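Lipoprotein, putative (Bacillus anthracis, PDB 4NOH) is of unknown function but, as a putative lipoprotein of an uncharacterised family, may bind lipid. Local coordinates at residues A[6-12]-A[134-140]; A[32-36]-A[127-131]; A[46-50]-A[122-127]; A[60-64]-A[106-111]; A[83-87]-A[118-122]. All blocks are in the same frame, centred on the assembly; numbering follows the deposited sequence. Where two conformers were deposited one is given.

Contact 1: residues A[6-12]-A[134-140]; sequences IVMYGDE and VKTIGLA
Strand 6-10 and strand 134-140 run antiparallel as neighbours in the mixed beta-sheet of the chain, their axes 4.7 Å apart at closest approach and 161° between directions. Ile6-Ala140, Met8-Gly138 and Gly10-Thr136 are the hydrogen-bonded pairs, each closed by two N-H...O bonds: Ile6 N to Ala140 O is 2.9 Å, Met8 N to Gly138 O 2.8 Å, and Gly10 N to Thr136 O 3.1 Å. Val7-Leu139 and Tyr9-Ile137 are the non-hydrogen-bonded pairs between them. Their side chains share one face, where Val7 (t) brings CG2 to 3.9 Å from Leu139 CD1 and Tyr9 (m) brings CD2 to 4.0 Å from Ile137 CG1. On the other face, which helix 12-21 covers, Met8 (p) extends over Gly138, and its CE lies 3.9 Å from Ala140 CB. Gly10, at phi 162° and psi -162°, ends the strand; a CB there would jam against the preceding carbonyl. Beyond it, Lys135, which also pairs with Glu161, forms a salt bridge, with NZ 2.9 Å from Asp11 OD1.

Contact 2: residues A[32-36]-A[127-131]; sequences FEAKL and YAKIS
Lys35 lays its side chain across one face of the Tyr127 ring: CE is 3.9 Å from the ring centroid (CH-pi), and NZ is 4.1 Å from it and 19° off the normal, a cation-pi geometry. From chi1 m the lysine runs fully extended, all later torsions t, which carries NZ to two carbonyl oxygens, 2.8 Å from Tyr127 O and 2.8 Å from Ile130 O. Those acceptors lie on a turn in which Ile130 N donates to Tyr127 O over 3.0 Å. The contact thus ties an inner strand of the mixed sheet, 26-39, to the 127-131 segment, which begins in helix 124-128; the nearest CA pair, Lys35 and Ile130, is 7.9 Å apart, so side chains span the gap. Ile130 points toward the strand, its CG2 3.9 Å from Lys35 CD. Tyr127 (chi1 t, chi2 89°) projects roughly at right angles to the strand, so that its OH reaches Glu33, whose extended chi1 and chi2 bring OE2 near the ring plane, where it accepts a 2.8 Å hydrogen bond from Tyr127 OH.

Contact 3: residues A[46-50]-A[122-127]; sequences IMNKT and VSDAEY
Asn48, Tyr127 and Asp124 have the most surface covered here. Asn48 ends strand 46-48 and pairs with Val122 in a parallel bridge, CA to CA 5.0 Å. Val122 N donates to Met47 O at 3.0 Å, while the return bond from Lys49 N to Val122 O, 2.9 Å long, is weak, with an angle of only 120° at the hydrogen. Asn48 is also the N-cap of the helix beginning at Lys49: with chi1 p, its OD1 accepts from Thr51 N, and its ND2 gives a 3.0 Å hydrogen bond to a water that donates to Asp124 O at 2.8 Å. Tyr127, pointing toward the strand with chi1 t, sets its CB 3.6 Å from Asn48 CB, and its edge carbon CE1 is 3.4 Å from Ile46 O; its OH donates a hydrogen bond to Glu33. Asp124 (chi1 m) turns its carboxylate onto the start of helix 49-57, where OD1 accepts from Thr50 N at 3.1 Å and OD2 from Thr50 OG1 at 2.6 Å. Ser123 OG accepts from Glu126 N at 3.1 Å, and also bonds to Asp80. Ile46 CG2 and Val122 CG2, 4.1 Å apart, close the apolar side. The arrangement is that of two adjacent parallel strands of the mixed beta-sheet, each passing into a helix, with Asn48, last in its strand, and Ser123, just after the other, as the N-caps.

Contact 4: residues A[60-64]-A[106-111]; sequences MLKKV and NVVIGD
Leu61, Val107 and Ile109 form the apolar centre on one face of a small antiparallel beta-sheet, with Leu61 CD2 3.8 Å from Ile109 CG1 and Leu61 CB 4.0 Å from Val107 CG1. Leu61 (m, t) and Ile109 (m, t) also meet Met55 of helix 49-57. Strands 61-64 and 107-109 approach to 4.4 Å between axes, but at 138° they are strongly twisted. Leu61-Ile109 and Lys63-Val107 are non-hydrogen-bonded pairs flanking the hydrogen-bonded pair Lys62-Val108, where Lys62 N to Val108 O and Val108 N to Lys62 O are both 2.8 Å. The ladder extends at both ends through single bonds, from Gly110 N to Met60 O (2.8 Å) and from Val64 N to Asn106 O (2.9 Å). Gly110 has phi 73°, a positive value that glycine adopts readily. On the opposite face Val64 CG2 is 4.0 Å from Val108 CG1. There Lys62, extended after chi1 m, runs past Gly110 to the polar edge; it also bonds the backbone of Glu167, and its NZ forms a 2.7 Å salt bridge to Asp111 OD1.

Contact 5: residues A[83-87]-A[118-122]; sequences GIVFA and MYAVV
Small residues provide the hollows in this antiparallel ladder. At the non-hydrogen-bonded pair Val85-Ala120 the CA atoms close to 4.3 Å, the short alanine leaving room beside Val85 (p), whose CG2 instead rests 4.0 Å from Met118 CB. Ala87 is another low spot: its CB is 3.7 Å from Met118 CG. Gly83 leaves space for Val122, since a CB there would crowd CG1 of that valine. On the opposite face stand the bulky residues of the hydrogen-bonded pairs: Ile84 (p) sets CG1 3.8 Å from Val121 CB, and Phe86 (m) meets Tyr119 (m), with Phe86 CB 4.2 Å from Tyr119 CB and Phe86 CE2 4.4 Å from Val121 CG2. Backbone bonds hold the register: Ile84 N to Val121 O and Val121 N to Ile84 O are 2.9 Å, Phe86 N to Tyr119 O 2.7 Å, and Tyr119 N to Phe86 O 3.0 Å. The strand axes lie 4.6 Å apart at 159°. In the mixed sheet, 84-86 lies between 99-103 and 118-122, with 42-48 beyond the latter, while strand 107-109 packs on Phe86 and Tyr119.

In the fold
Four of the contacts reach one mixed sheet. Contact 1 joins contact 2 through Lys135 N and Ala34 O, 2.7 Å apart, and contact 2 joins contact 3 through Lys35 O and Ile46 N, 2.8 Å apart. Contacts 2 and 3, with centres 7 Å apart, share Tyr127; contacts 3 and 5, with centres 10 Å apart, share Val122, and Met47 N lies 2.9 Å from Ala120 O. Contact 4 belongs to the separate three-stranded sheet and packs against the large one: Val107 CB is 3.5 Å from Phe86 CD1 of contact 5, and Tyr9 OH of contact 1 is 3.6 Å from Ile109 CG2. The centres of contacts 1 and 5 are about 18 Å apart.

Contact 1: residues A[6-12]-A[134-140]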
# COMPACT_ATOMS: atom_id res chain seq x y z
N ILE A 6 -4.15 11.66 -0.00
CA ILE A 6 -3.65 11.09 1.26
C ILE A 6 -3.83 9.58 1.19
O ILE A 6 -4.93 9.06 0.91
CB ILE A 6 -4.36 11.62 2.52
CG1 ILE A 6 -4.25 13.17 2.58
CG2 ILE A 6 -3.74 10.99 3.76
CD1 ILE A 6 -4.94 13.86 3.74
N VAL A 7 -2.74 8.86 1.42
CA VAL A 7 -2.77 7.40 1.57
C VAL A 7 -2.76 7.14 3.07
O VAL A 7 -1.96 7.72 3.80
CB VAL A 7 -1.59 6.69 0.90
CG1 VAL A 7 -1.54 5.21 1.28
CG2 VAL A 7 -1.68 6.83 -0.62
N MSE A 8 -3.66 6.29 3.52
CA MSE A 8 -3.80 5.95 4.93
C MSE A 8 -3.83 4.45 5.09
O MSE A 8 -4.25 3.71 4.18
CB MSE A 8 -5.05 6.60 5.53
CG MSE A 8 -6.32 6.29 4.78
SE MSE A 8 -7.79 7.53 5.30
CE MSE A 8 -7.29 8.96 4.07
N TYR A 9 -3.42 3.98 6.26
CA TYR A 9 -3.30 2.58 6.53
C TYR A 9 -3.86 2.27 7.87
O TYR A 9 -3.63 3.01 8.82
CB TYR A 9 -1.83 2.15 6.59
CG TYR A 9 -0.97 2.55 5.41
CD1 TYR A 9 -0.41 3.82 5.35
CD2 TYR A 9 -0.66 1.65 4.40
CE1 TYR A 9 0.42 4.18 4.32
CE2 TYR A 9 0.17 2.00 3.34
CZ TYR A 9 0.70 3.28 3.29
OH TYR A 9 1.49 3.64 2.22
N GLY A 10 -4.57 1.16 7.99
CA GLY A 10 -5.10 0.81 9.32
C GLY A 10 -6.20 -0.19 9.22
O GLY A 10 -6.33 -0.92 8.23
N ASP A 11 -6.96 -0.30 10.28
CA ASP A 11 -8.13 -1.16 10.22
C ASP A 11 -9.15 -0.55 9.31
O ASP A 11 -9.28 0.67 9.25
CB ASP A 11 -8.77 -1.33 11.62
CG ASP A 11 -8.16 -2.43 12.43
OD1 ASP A 11 -7.10 -3.01 12.02
OD2 ASP A 11 -8.81 -2.74 13.46
N GLU A 12 -9.92 -1.39 8.61
CA GLU A 12 -10.97 -0.90 7.75
C GLU A 12 -11.84 0.12 8.44
O GLU A 12 -12.18 1.14 7.85
CB GLU A 12 -11.84 -2.04 7.18
CG GLU A 12 -12.91 -1.51 6.19
CD GLU A 12 -13.77 -2.59 5.53
OE1 GLU A 12 -13.53 -3.79 5.77
OE2 GLU A 12 -14.69 -2.23 4.76
N VAL A 134 -5.73 -8.69 8.40
CA VAL A 134 -6.12 -7.86 7.28
C VAL A 134 -6.13 -6.38 7.69
O VAL A 134 -6.56 -5.99 8.78
CB VAL A 134 -7.49 -8.29 6.69
CG1 VAL A 134 -7.98 -7.30 5.67
CG2 VAL A 134 -7.41 -9.67 6.05
N LYS A 135 -5.62 -5.56 6.79
CA LYS A 135 -5.55 -4.14 6.98
C LYS A 135 -6.06 -3.51 5.70
O LYS A 135 -6.10 -4.15 4.64
CB LYS A 135 -4.11 -3.68 7.27
CG LYS A 135 -3.55 -4.10 8.64
CD LYS A 135 -4.19 -3.30 9.78
CE LYS A 135 -3.54 -3.58 11.14
NZ LYS A 135 -4.26 -2.90 12.26
N THR A 136 -6.46 -2.26 5.79
CA THR A 136 -6.94 -1.50 4.66
C THR A 136 -5.96 -0.39 4.30
O THR A 136 -5.44 0.30 5.19
CB THR A 136 -8.33 -0.90 4.96
OG1 THR A 136 -9.25 -1.97 5.12
CG2 THR A 136 -8.77 0.04 3.84
N ILE A 137 -5.68 -0.25 3.01
CA ILE A 137 -4.92 0.83 2.47
C ILE A 137 -5.92 1.68 1.75
O ILE A 137 -6.56 1.23 0.80
CB ILE A 137 -3.87 0.36 1.44
CG1 ILE A 137 -2.90 -0.67 2.04
CG2 ILE A 137 -3.12 1.54 0.83
CD1 ILE A 137 -2.38 -1.63 1.00
N GLY A 138 -6.08 2.91 2.20
CA GLY A 138 -7.02 3.82 1.61
C GLY A 138 -6.36 4.99 0.93
O GLY A 138 -5.37 5.53 1.41
N LEU A 139 -6.84 5.33 -0.25
CA LEU A 139 -6.40 6.49 -0.97
C LEU A 139 -7.58 7.45 -1.02
O LEU A 139 -8.64 7.08 -1.49
CB LEU A 139 -5.95 6.15 -2.39
CG LEU A 139 -5.72 7.37 -3.27
CD1 LEU A 139 -4.59 8.23 -2.72
CD2 LEU A 139 -5.49 7.02 -4.74
N ALA A 140 -7.41 8.66 -0.52
CA ALA A 140 -8.43 9.70 -0.63
C ALA A 140 -7.87 10.86 -1.46
O ALA A 140 -6.80 11.41 -1.12
CB ALA A 140 -8.83 10.19 0.73
O HOH W 1 -6.21 -5.29 11.76
O HOH W 2 -9.02 -4.25 8.74

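Contact 2: residues A[32-36]-A[127-131]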
# COMPACT_ATOMS: atom_id res chain seq x y z
N PHE A 32 -8.11 -0.67 -0.60
CA PHE A 32 -7.39 -1.88 -1.00
C PHE A 32 -7.14 -2.70 0.26
O PHE A 32 -6.71 -2.17 1.27
CB PHE A 32 -6.03 -1.54 -1.65
CG PHE A 32 -6.10 -0.54 -2.77
CD1 PHE A 32 -6.54 -0.90 -4.04
CD2 PHE A 32 -5.72 0.78 -2.56
CE1 PHE A 32 -6.62 0.02 -5.06
CE2 PHE A 32 -5.80 1.71 -3.58
CZ PHE A 32 -6.25 1.32 -4.83
N GLU A 33 -7.40 -4.00 0.20
CA GLU A 33 -7.13 -4.86 1.32
C GLU A 33 -5.74 -5.49 1.20
O GLU A 33 -5.26 -5.82 0.10
CB GLU A 33 -8.15 -5.99 1.37
CG GLU A 33 -8.00 -6.91 2.55
CD GLU A 33 -8.89 -8.13 2.44
OE1 GLU A 33 -10.10 -7.98 2.72
OE2 GLU A 33 -8.39 -9.24 2.11
N ALA A 34 -5.07 -5.64 2.34
CA ALA A 34 -3.80 -6.32 2.38
C ALA A 34 -3.66 -7.00 3.73
O ALA A 34 -4.50 -6.82 4.62
CB ALA A 34 -2.65 -5.33 2.15
N LYS A 35 -2.63 -7.83 3.87
CA LYS A 35 -2.33 -8.49 5.13
C LYS A 35 -0.94 -8.06 5.58
O LYS A 35 -0.01 -8.00 4.78
CB LYS A 35 -2.40 -10.00 4.95
CG LYS A 35 -3.81 -10.51 4.72
CD LYS A 35 -3.93 -11.97 4.32
CE LYS A 35 -5.40 -12.35 4.14
NZ LYS A 35 -5.59 -13.78 3.74
N LEU A 36 -0.85 -7.62 6.84
CA LEU A 36 0.41 -7.11 7.39
C LEU A 36 1.04 -8.19 8.25
O LEU A 36 0.44 -8.66 9.21
CB LEU A 36 0.18 -5.84 8.23
CG LEU A 36 1.40 -5.17 8.86
CD1 LEU A 36 2.28 -4.58 7.78
CD2 LEU A 36 0.91 -4.10 9.83
N TYR A 127 -2.99 -15.92 -1.57
CA TYR A 127 -3.35 -14.92 -0.56
C TYR A 127 -4.43 -15.43 0.39
O TYR A 127 -4.39 -15.16 1.59
CB TYR A 127 -3.83 -13.66 -1.26
CG TYR A 127 -4.31 -12.52 -0.36
CD1 TYR A 127 -3.44 -11.57 0.12
CD2 TYR A 127 -5.64 -12.38 -0.07
CE1 TYR A 127 -3.87 -10.51 0.91
CE2 TYR A 127 -6.10 -11.32 0.73
CZ TYR A 127 -5.19 -10.38 1.19
OH TYR A 127 -5.63 -9.33 1.97
N ALA A 128 -5.33 -16.24 -0.15
CA ALA A 128 -6.45 -16.76 0.60
C ALA A 128 -5.98 -17.63 1.76
O ALA A 128 -6.69 -17.77 2.74
CB ALA A 128 -7.39 -17.56 -0.31
N LYS A 129 -4.80 -18.20 1.62
CA LYS A 129 -4.25 -19.11 2.62
C LYS A 129 -3.42 -18.42 3.69
O LYS A 129 -3.00 -19.08 4.66
CB LYS A 129 -3.38 -20.16 1.90
CG LYS A 129 -4.16 -20.94 0.85
CD LYS A 129 -3.36 -22.07 0.19
CE LYS A 129 -2.09 -21.59 -0.47
NZ LYS A 129 -1.34 -22.67 -1.18
N ILE A 130 -3.16 -17.12 3.53
CA ILE A 130 -2.32 -16.39 4.49
C ILE A 130 -3.17 -15.99 5.71
O ILE A 130 -4.24 -15.39 5.56
CB ILE A 130 -1.66 -15.19 3.79
CG1 ILE A 130 -0.73 -15.71 2.70
CG2 ILE A 130 -0.85 -14.35 4.78
CD1 ILE A 130 -0.05 -14.62 1.92
N SER A 131 -2.72 -16.34 6.91
CA SER A 131 -3.53 -16.10 8.10
C SER A 131 -3.40 -14.73 8.77
O SER A 131 -4.24 -14.42 9.65
CB SER A 131 -3.24 -17.19 9.13
OG SER A 131 -1.90 -17.13 9.50

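Contact 3: residues A[46-50]-A[122-127]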
# COMPACT_ATOMS: atom_id res chain seq x y z
N ILE A 46 1.27 -7.59 2.33
CA ILE A 46 0.98 -8.61 1.31
C ILE A 46 -0.39 -8.37 0.67
O ILE A 46 -1.40 -8.22 1.36
CB ILE A 46 0.97 -10.02 1.94
CG1 ILE A 46 2.23 -10.27 2.81
CG2 ILE A 46 0.88 -11.09 0.85
CD1 ILE A 46 2.11 -11.41 3.80
N MSE A 47 -0.43 -8.34 -0.64
CA MSE A 47 -1.71 -8.22 -1.29
C MSE A 47 -1.80 -9.28 -2.34
O MSE A 47 -0.84 -9.99 -2.64
CB MSE A 47 -1.94 -6.84 -1.86
CG MSE A 47 -1.02 -6.45 -3.00
SE MSE A 47 -0.93 -4.47 -3.21
CE MSE A 47 0.71 -4.10 -2.20
N ASN A 48 -3.01 -9.45 -2.84
CA ASN A 48 -3.22 -10.38 -3.91
C ASN A 48 -3.06 -9.66 -5.26
O ASN A 48 -3.04 -8.43 -5.35
CB ASN A 48 -4.52 -11.19 -3.80
CG ASN A 48 -5.79 -10.37 -3.95
OD1 ASN A 48 -5.81 -9.27 -4.48
ND2 ASN A 48 -6.89 -10.96 -3.53
N LYS A 49 -2.96 -10.47 -6.31
CA LYS A 49 -2.77 -9.95 -7.67
C LYS A 49 -3.89 -9.00 -8.09
O LYS A 49 -3.65 -7.94 -8.65
CB LYS A 49 -2.67 -11.10 -8.66
CG LYS A 49 -2.48 -10.65 -10.09
CD LYS A 49 -2.46 -11.81 -11.05
CE LYS A 49 -2.41 -11.28 -12.47
NZ LYS A 49 -2.41 -12.38 -13.46
N THR A 50 -5.12 -9.38 -7.79
CA THR A 50 -6.25 -8.58 -8.20
C THR A 50 -6.16 -7.18 -7.58
O THR A 50 -6.39 -6.18 -8.25
CB THR A 50 -7.56 -9.30 -7.87
OG1 THR A 50 -7.68 -10.44 -8.74
CG2 THR A 50 -8.74 -8.43 -8.09
N VAL A 122 1.06 -11.77 -4.18
CA VAL A 122 0.91 -13.20 -4.45
C VAL A 122 -0.41 -13.47 -5.20
O VAL A 122 -1.24 -12.61 -5.32
CB VAL A 122 0.93 -14.03 -3.15
CG1 VAL A 122 2.29 -13.88 -2.43
CG2 VAL A 122 -0.21 -13.65 -2.21
N SER A 123 -0.55 -14.67 -5.75
CA SER A 123 -1.77 -14.96 -6.47
C SER A 123 -2.97 -14.88 -5.51
O SER A 123 -2.83 -14.98 -4.31
CB SER A 123 -1.70 -16.36 -7.10
OG SER A 123 -1.79 -17.37 -6.12
N ASP A 124 -4.15 -14.68 -6.07
CA ASP A 124 -5.34 -14.61 -5.28
C ASP A 124 -5.51 -15.91 -4.46
O ASP A 124 -5.92 -15.87 -3.30
CB ASP A 124 -6.59 -14.36 -6.15
CG ASP A 124 -6.63 -12.98 -6.78
OD1 ASP A 124 -5.67 -12.18 -6.66
OD2 ASP A 124 -7.70 -12.67 -7.39
N ALA A 125 -5.20 -17.06 -5.05
CA ALA A 125 -5.35 -18.32 -4.33
C ALA A 125 -4.35 -18.43 -3.18
O ALA A 125 -4.67 -18.97 -2.12
CB ALA A 125 -5.22 -19.50 -5.28
N GLU A 126 -3.13 -17.97 -3.41
CA GLU A 126 -2.09 -18.00 -2.39
C GLU A 126 -2.44 -17.07 -1.23
O GLU A 126 -2.21 -17.41 -0.04
CB GLU A 126 -0.71 -17.68 -3.00
CG GLU A 126 -0.14 -18.81 -3.86
CD GLU A 126 0.28 -20.01 -3.06
OE1 GLU A 126 1.21 -19.87 -2.22
OE2 GLU A 126 -0.27 -21.12 -3.27
N TYR A 127 -2.99 -15.92 -1.57
CA TYR A 127 -3.35 -14.92 -0.56
C TYR A 127 -4.43 -15.43 0.39
O TYR A 127 -4.39 -15.16 1.59
CB TYR A 127 -3.83 -13.66 -1.26
CG TYR A 127 -4.31 -12.52 -0.36
CD1 TYR A 127 -3.44 -11.57 0.12
CD2 TYR A 127 -5.64 -12.38 -0.07
CE1 TYR A 127 -3.87 -10.51 0.91
CE2 TYR A 127 -6.10 -11.32 0.73
CZ TYR A 127 -5.19 -10.38 1.19
OH TYR A 127 -5.63 -9.33 1.97
O HOH W 3 -7.55 -13.75 -2.63

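Contact 4: residues A[60-64]-A[106-111]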
# COMPACT_ATOMS: atom_id res chain seq x y z
N MSE A 60 -0.62 3.96 -7.86
CA MSE A 60 -0.22 4.01 -6.45
C MSE A 60 0.96 3.19 -6.06
O MSE A 60 1.46 3.31 -4.95
CB MSE A 60 -1.43 3.71 -5.54
CG MSE A 60 -2.27 4.96 -5.28
SE MSE A 60 -1.25 6.44 -4.39
CE MSE A 60 -1.40 7.71 -5.87
N LEU A 61 1.40 2.31 -6.95
CA LEU A 61 2.64 1.56 -6.77
C LEU A 61 3.69 2.32 -7.54
O LEU A 61 3.61 2.43 -8.76
CB LEU A 61 2.53 0.11 -7.19
CG LEU A 61 1.76 -0.82 -6.23
CD1 LEU A 61 1.50 -2.14 -6.89
CD2 LEU A 61 2.58 -1.06 -4.96
N LYS A 62 4.69 2.82 -6.86
CA LYS A 62 5.66 3.70 -7.48
C LYS A 62 7.10 3.27 -7.27
O LYS A 62 7.50 2.97 -6.15
CB LYS A 62 5.49 5.13 -6.91
CG LYS A 62 4.06 5.69 -7.00
CD LYS A 62 4.00 7.18 -6.77
CE LYS A 62 2.58 7.73 -6.89
NZ LYS A 62 2.51 9.22 -6.79
N LYS A 63 7.87 3.26 -8.36
CA LYS A 63 9.27 2.91 -8.28
C LYS A 63 10.02 4.10 -7.73
O LYS A 63 9.76 5.25 -8.12
CB LYS A 63 9.83 2.57 -9.66
CG LYS A 63 11.29 2.13 -9.63
CD LYS A 63 11.94 2.05 -11.02
CE LYS A 63 11.03 1.49 -12.08
NZ LYS A 63 10.13 2.52 -12.68
N VAL A 64 10.96 3.84 -6.83
CA VAL A 64 11.79 4.90 -6.28
C VAL A 64 12.87 5.23 -7.33
O VAL A 64 13.56 4.33 -7.79
CB VAL A 64 12.42 4.44 -4.96
CG1 VAL A 64 13.39 5.48 -4.45
CG2 VAL A 64 11.34 4.16 -3.93
N ASN A 106 12.70 -1.76 -6.00
CA ASN A 106 12.35 -0.82 -4.96
C ASN A 106 11.13 -0.01 -5.37
O ASN A 106 11.23 1.10 -5.94
CB ASN A 106 13.52 0.09 -4.64
CG ASN A 106 13.28 0.94 -3.42
OD1 ASN A 106 12.29 0.73 -2.69
ND2 ASN A 106 14.18 1.88 -3.15
N VAL A 107 9.96 -0.58 -5.07
CA VAL A 107 8.66 0.02 -5.36
C VAL A 107 7.94 0.20 -4.03
O VAL A 107 8.04 -0.65 -3.15
CB VAL A 107 7.85 -0.88 -6.30
CG1 VAL A 107 6.43 -0.35 -6.49
CG2 VAL A 107 8.55 -1.06 -7.63
N VAL A 108 7.28 1.34 -3.87
CA VAL A 108 6.56 1.65 -2.65
C VAL A 108 5.11 2.00 -2.97
O VAL A 108 4.75 2.19 -4.12
CB VAL A 108 7.23 2.86 -1.90
CG1 VAL A 108 8.66 2.51 -1.45
CG2 VAL A 108 7.23 4.12 -2.74
N ILE A 109 4.27 2.04 -1.95
CA ILE A 109 2.91 2.56 -2.10
C ILE A 109 2.97 4.07 -1.85
O ILE A 109 3.53 4.54 -0.84
CB ILE A 109 1.93 1.91 -1.13
CG1 ILE A 109 1.71 0.44 -1.54
CG2 ILE A 109 0.59 2.66 -1.13
CD1 ILE A 109 0.97 -0.39 -0.51
N GLY A 110 2.41 4.85 -2.76
CA GLY A 110 2.47 6.29 -2.59
C GLY A 110 3.85 6.84 -2.86
O GLY A 110 4.62 6.30 -3.67
N ASP A 111 4.20 7.91 -2.15
CA ASP A 111 5.43 8.64 -2.47
C ASP A 111 6.62 8.41 -1.55
O ASP A 111 7.72 8.95 -1.78
CB ASP A 111 5.11 10.13 -2.59
CG ASP A 111 4.11 10.45 -3.72
OD1 ASP A 111 3.59 9.55 -4.39
OD2 ASP A 111 3.82 11.65 -3.94

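Contact 5: residues A[83-87]-A[118-122]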
# COMPACT_ATOMS: atom_id res chain seq x y z
N GLY A 83 5.38 -15.67 -6.50
CA GLY A 83 4.97 -14.39 -5.95
C GLY A 83 6.16 -13.43 -6.01
O GLY A 83 7.27 -13.87 -6.29
N ILE A 84 5.92 -12.16 -5.71
CA ILE A 84 6.98 -11.16 -5.82
C ILE A 84 7.08 -10.31 -4.60
O ILE A 84 6.12 -10.20 -3.83
CB ILE A 84 6.75 -10.19 -7.02
CG1 ILE A 84 5.47 -9.35 -6.89
CG2 ILE A 84 6.72 -11.00 -8.33
CD1 ILE A 84 5.27 -8.30 -7.97
N VAL A 85 8.26 -9.73 -4.43
CA VAL A 85 8.47 -8.81 -3.31
C VAL A 85 9.18 -7.57 -3.77
O VAL A 85 10.07 -7.63 -4.62
CB VAL A 85 9.21 -9.49 -2.13
CG1 VAL A 85 10.59 -10.03 -2.54
CG2 VAL A 85 9.31 -8.53 -0.93
N PHE A 86 8.73 -6.43 -3.24
CA PHE A 86 9.35 -5.14 -3.45
C PHE A 86 10.01 -4.72 -2.14
O PHE A 86 9.38 -4.77 -1.09
CB PHE A 86 8.30 -4.10 -3.80
CG PHE A 86 7.57 -4.36 -5.10
CD1 PHE A 86 8.25 -4.36 -6.30
CD2 PHE A 86 6.19 -4.52 -5.11
CE1 PHE A 86 7.57 -4.52 -7.49
CE2 PHE A 86 5.51 -4.69 -6.31
CZ PHE A 86 6.21 -4.71 -7.49
N ALA A 87 11.26 -4.28 -2.20
CA ALA A 87 11.97 -3.81 -1.01
C ALA A 87 13.08 -2.83 -1.42
O ALA A 87 13.45 -2.75 -2.58
CB ALA A 87 12.55 -4.97 -0.26
N MSE A 118 8.62 -3.92 3.43
CA MSE A 118 8.54 -4.58 2.11
C MSE A 118 7.10 -4.74 1.73
O MSE A 118 6.18 -4.63 2.57
CB MSE A 118 9.17 -5.98 2.16
CG MSE A 118 10.56 -5.87 2.73
SE MSE A 118 11.46 -7.60 2.61
CE MSE A 118 10.49 -8.51 4.05
N TYR A 119 6.86 -5.03 0.46
CA TYR A 119 5.53 -5.21 -0.10
C TYR A 119 5.57 -6.49 -0.91
O TYR A 119 6.49 -6.70 -1.67
CB TYR A 119 5.16 -4.06 -1.01
CG TYR A 119 5.36 -2.67 -0.43
CD1 TYR A 119 6.61 -2.10 -0.43
CD2 TYR A 119 4.30 -1.94 0.11
CE1 TYR A 119 6.83 -0.86 0.07
CE2 TYR A 119 4.52 -0.66 0.62
CZ TYR A 119 5.79 -0.14 0.60
OH TYR A 119 6.05 1.11 1.07
N ALA A 120 4.61 -7.35 -0.75
CA ALA A 120 4.60 -8.61 -1.51
C ALA A 120 3.29 -8.76 -2.25
O ALA A 120 2.25 -8.32 -1.77
CB ALA A 120 4.82 -9.80 -0.60
N VAL A 121 3.35 -9.37 -3.44
CA VAL A 121 2.14 -9.63 -4.19
C VAL A 121 2.16 -11.11 -4.53
O VAL A 121 3.12 -11.60 -5.11
CB VAL A 121 2.03 -8.77 -5.45
CG1 VAL A 121 0.69 -9.00 -6.15
CG2 VAL A 121 2.20 -7.28 -5.11
N VAL A 122 1.06 -11.77 -4.18
CA VAL A 122 0.91 -13.20 -4.45
C VAL A 122 -0.41 -13.47 -5.20
O VAL A 122 -1.24 -12.61 -5.32
CB VAL A 122 0.93 -14.03 -3.15
CG1 VAL A 122 2.29 -13.88 -2.43
CG2 VAL A 122 -0.21 -13.65 -2.21